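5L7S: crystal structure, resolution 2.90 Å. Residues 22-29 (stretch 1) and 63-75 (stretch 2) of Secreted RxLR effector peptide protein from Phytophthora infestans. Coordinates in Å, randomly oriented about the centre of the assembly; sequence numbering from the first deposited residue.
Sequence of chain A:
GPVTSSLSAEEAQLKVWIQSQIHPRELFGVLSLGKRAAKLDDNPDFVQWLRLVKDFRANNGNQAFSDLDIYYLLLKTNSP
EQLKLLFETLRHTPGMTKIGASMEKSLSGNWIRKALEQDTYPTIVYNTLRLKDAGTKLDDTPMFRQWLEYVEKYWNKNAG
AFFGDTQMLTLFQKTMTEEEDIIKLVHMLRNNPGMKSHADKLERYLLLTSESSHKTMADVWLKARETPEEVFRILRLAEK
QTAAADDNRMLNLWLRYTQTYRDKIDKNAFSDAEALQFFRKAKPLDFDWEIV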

# COMPACT_ATOMS: atom_id res chain seq x y z
N ILE A 22 4.16 -5.83 31.41
CA ILE A 22 4.07 -6.61 30.18
C ILE A 22 3.94 -5.65 29.00
O ILE A 22 3.19 -4.67 29.07
CB ILE A 22 2.92 -7.64 30.23
CG1 ILE A 22 3.03 -8.63 29.06
CG2 ILE A 22 1.54 -6.98 30.24
CD1 ILE A 22 2.04 -9.77 29.14
N HIS A 23 4.68 -5.92 27.92
CA HIS A 23 4.69 -5.04 26.75
C HIS A 23 3.43 -5.29 25.91
O HIS A 23 3.07 -6.45 25.71
CB HIS A 23 5.96 -5.28 25.92
CG HIS A 23 6.18 -4.25 24.86
ND1 HIS A 23 5.84 -4.45 23.54
CD2 HIS A 23 6.71 -3.00 24.92
CE1 HIS A 23 6.15 -3.38 22.84
NE2 HIS A 23 6.68 -2.48 23.65
N PRO A 24 2.75 -4.22 25.43
CA PRO A 24 1.47 -4.45 24.75
C PRO A 24 1.51 -5.36 23.51
O PRO A 24 0.52 -6.05 23.25
CB PRO A 24 1.01 -3.03 24.37
CG PRO A 24 1.74 -2.13 25.31
CD PRO A 24 3.07 -2.78 25.52
N ARG A 25 2.61 -5.36 22.75
CA ARG A 25 2.77 -6.34 21.66
C ARG A 25 2.70 -7.78 22.17
O ARG A 25 2.04 -8.62 21.54
CB ARG A 25 4.07 -6.11 20.86
CG ARG A 25 4.14 -6.98 19.60
CD ARG A 25 5.27 -6.60 18.65
NE ARG A 25 4.91 -5.48 17.77
CZ ARG A 25 5.21 -4.19 17.96
NH1 ARG A 25 4.81 -3.29 17.06
NH2 ARG A 25 5.90 -3.78 19.03
N GLU A 26 3.36 -8.06 23.30
CA GLU A 26 3.34 -9.39 23.92
C GLU A 26 1.93 -9.77 24.37
O GLU A 26 1.47 -10.89 24.13
CB GLU A 26 4.28 -9.48 25.13
CG GLU A 26 5.76 -9.27 24.83
CD GLU A 26 6.62 -9.11 26.09
OE1 GLU A 26 7.83 -9.40 26.00
OE2 GLU A 26 6.10 -8.69 27.15
N LEU A 27 1.24 -8.83 25.03
CA LEU A 27 -0.13 -9.07 25.49
C LEU A 27 -1.11 -9.24 24.33
O LEU A 27 -2.01 -10.07 24.41
CB LEU A 27 -0.61 -7.94 26.42
CG LEU A 27 -1.98 -8.19 27.08
CD1 LEU A 27 -1.92 -9.37 28.04
CD2 LEU A 27 -2.51 -6.95 27.80
N PHE A 28 -0.94 -8.45 23.28
CA PHE A 28 -1.77 -8.58 22.07
C PHE A 28 -1.73 -10.01 21.52
O PHE A 28 -2.78 -10.58 21.17
CB PHE A 28 -1.30 -7.58 21.00
CG PHE A 28 -2.25 -7.43 19.85
CD1 PHE A 28 -3.35 -6.59 19.94
CD2 PHE A 28 -2.03 -8.12 18.66
CE1 PHE A 28 -4.22 -6.44 18.87
CE2 PHE A 28 -2.90 -7.98 17.59
CZ PHE A 28 -4.00 -7.14 17.70
N GLY A 29 -0.53 -10.59 21.48
CA GLY A 29 -0.33 -11.99 21.10
C GLY A 29 -1.04 -13.01 21.98
O GLY A 29 -1.80 -13.84 21.47
N GLN A 63 6.56 7.08 22.33
CA GLN A 63 7.53 6.27 21.56
C GLN A 63 7.69 4.83 22.09
O GLN A 63 8.01 3.93 21.32
CB GLN A 63 8.90 6.98 21.44
CG GLN A 63 9.86 6.87 22.63
CD GLN A 63 9.31 7.48 23.92
OE1 GLN A 63 8.81 8.61 23.93
NE2 GLN A 63 9.39 6.72 25.01
N ALA A 64 7.45 4.61 23.39
CA ALA A 64 7.46 3.26 23.98
C ALA A 64 6.50 2.29 23.29
O ALA A 64 6.76 1.08 23.23
CB ALA A 64 7.15 3.31 25.48
N PHE A 65 5.38 2.81 22.79
CA PHE A 65 4.47 2.07 21.91
C PHE A 65 3.66 3.06 21.05
O PHE A 65 2.57 3.50 21.42
CB PHE A 65 3.55 1.16 22.72
CG PHE A 65 2.84 0.12 21.91
CD1 PHE A 65 3.57 -0.84 21.20
CD2 PHE A 65 1.46 0.07 21.86
CE1 PHE A 65 2.93 -1.82 20.46
CE2 PHE A 65 0.81 -0.91 21.12
CZ PHE A 65 1.54 -1.85 20.41
N SER A 66 4.24 3.41 19.89
CA SER A 66 3.77 4.53 19.06
C SER A 66 2.42 4.32 18.40
O SER A 66 1.85 3.23 18.44
CB SER A 66 4.81 4.84 17.97
OG SER A 66 4.79 3.87 16.94
N ASP A 67 1.92 5.39 17.79
CA ASP A 67 0.74 5.33 16.92
C ASP A 67 0.97 4.34 15.78
O ASP A 67 0.10 3.52 15.49
CB ASP A 67 0.42 6.72 16.33
CG ASP A 67 -0.22 7.66 17.34
OD1 ASP A 67 -0.32 7.31 18.53
OD2 ASP A 67 -0.64 8.76 16.94
N LEU A 68 2.15 4.42 15.16
CA LEU A 68 2.48 3.53 14.05
C LEU A 68 2.65 2.07 14.49
O LEU A 68 2.16 1.17 13.79
CB LEU A 68 3.73 4.02 13.31
CG LEU A 68 3.63 5.40 12.64
CD1 LEU A 68 4.88 5.66 11.82
CD2 LEU A 68 2.38 5.53 11.77
N ASP A 69 3.31 1.85 15.63
CA ASP A 69 3.35 0.51 16.26
C ASP A 69 1.94 -0.05 16.37
O ASP A 69 1.69 -1.20 15.97
CB ASP A 69 3.96 0.56 17.68
CG ASP A 69 5.46 0.81 17.69
OD1 ASP A 69 6.15 0.55 16.68
OD2 ASP A 69 5.96 1.28 18.74
N ILE A 70 1.02 0.76 16.89
CA ILE A 70 -0.39 0.37 17.01
C ILE A 70 -1.01 0.14 15.63
O ILE A 70 -1.68 -0.87 15.43
CB ILE A 70 -1.22 1.41 17.80
CG1 ILE A 70 -0.76 1.46 19.26
CG2 ILE A 70 -2.71 1.09 17.74
CD1 ILE A 70 -1.15 2.74 19.99
N TYR A 71 -0.80 1.06 14.70
CA TYR A 71 -1.43 0.97 13.38
C TYR A 71 -0.99 -0.27 12.62
O TYR A 71 -1.82 -1.02 12.10
CB TYR A 71 -1.14 2.22 12.53
CG TYR A 71 -1.95 2.29 11.24
CD1 TYR A 71 -3.32 2.48 11.27
CD2 TYR A 71 -1.33 2.17 10.00
CE1 TYR A 71 -4.07 2.55 10.10
CE2 TYR A 71 -2.06 2.24 8.81
CZ TYR A 71 -3.43 2.43 8.87
OH TYR A 71 -4.17 2.50 7.70
N TYR A 72 0.32 -0.51 12.57
CA TYR A 72 0.84 -1.60 11.76
C TYR A 72 0.62 -2.98 12.39
O TYR A 72 0.51 -3.97 11.66
CB TYR A 72 2.30 -1.34 11.38
CG TYR A 72 2.43 -0.24 10.33
CD1 TYR A 72 1.89 -0.42 9.05
CD2 TYR A 72 3.08 0.97 10.60
CE1 TYR A 72 1.99 0.57 8.08
CE2 TYR A 72 3.18 1.96 9.63
CZ TYR A 72 2.64 1.75 8.38
OH TYR A 72 2.73 2.72 7.40
N LEU A 73 0.51 -3.06 13.71
CA LEU A 73 0.10 -4.30 14.39
C LEU A 73 -1.33 -4.70 14.02
O LEU A 73 -1.60 -5.87 13.72
CB LEU A 73 0.20 -4.16 15.91
CG LEU A 73 -0.18 -5.38 16.77
CD1 LEU A 73 0.79 -6.53 16.55
CD2 LEU A 73 -0.23 -4.99 18.25
N LEU A 74 -2.23 -3.73 14.07
CA LEU A 74 -3.64 -3.97 13.77
C LEU A 74 -3.90 -4.16 12.28
O LEU A 74 -4.83 -4.86 11.90
CB LEU A 74 -4.49 -2.81 14.29
CG LEU A 74 -4.46 -2.55 15.79
CD1 LEU A 74 -5.07 -1.19 16.10
CD2 LEU A 74 -5.20 -3.65 16.54
N LEU A 75 -3.07 -3.51 11.45
CA LEU A 75 -3.19 -3.61 9.99
C LEU A 75 -2.95 -5.04 9.49
O LEU A 75 -3.53 -5.43 8.47
CB LEU A 75 -2.24 -2.64 9.28
CG LEU A 75 -2.36 -2.52 7.76
CD1 LEU A 75 -3.71 -1.96 7.35
CD2 LEU A 75 -1.24 -1.65 7.20

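The two stretches pack through side chains, with no hydrogen bond between them, and bury 423 Å² in total; helices 24-29 and 67-75 run nearly parallel, at 20°, their axes 11.9 Å apart at closest approach. At the N-cap position, His-23 (chi1 t) swings its imidazole across to stretch 2, where CE1 of His-23 lies 4.0 Å from CD1 of Phe-65. The backbone N of His-23, unpaired by the helix, donates to OE2 of Glu-26 (3.2 Å). Pro-24, well suited to a first helical turn because it needs no amide hydrogen there, sets CB over the face of the Phe-65 ring, 3.9 Å from CE2 of Phe-65, in a CH-pi contact. Arg-25 stretches its long side chain along the same neighbour: NH2 of Arg-25 sits 3.8 Å from CE1 of Phe-65, so that the edge of the Phe-65 ring, at CE1, meets one face of the guanidinium, while NH1 of Arg-25 remains 4.1 Å from OD1 of Asp-69, beyond a salt bridge. Asp-69 meanwhile braces its own helix start, N of Asp-69 donating to OG of Ser-66 (2.8 Å) in a capping bond. One turn on from Pro-24, buried Phe-28 points toward stretch 2. CD2 of Leu-73 rests over its ring face, 3.5 Å from CG of Phe-28, a methyl fitting against the flat ring, and CD2 of Leu-74 makes an apolar contact with CE1 of Phe-28 at 3.8 Å.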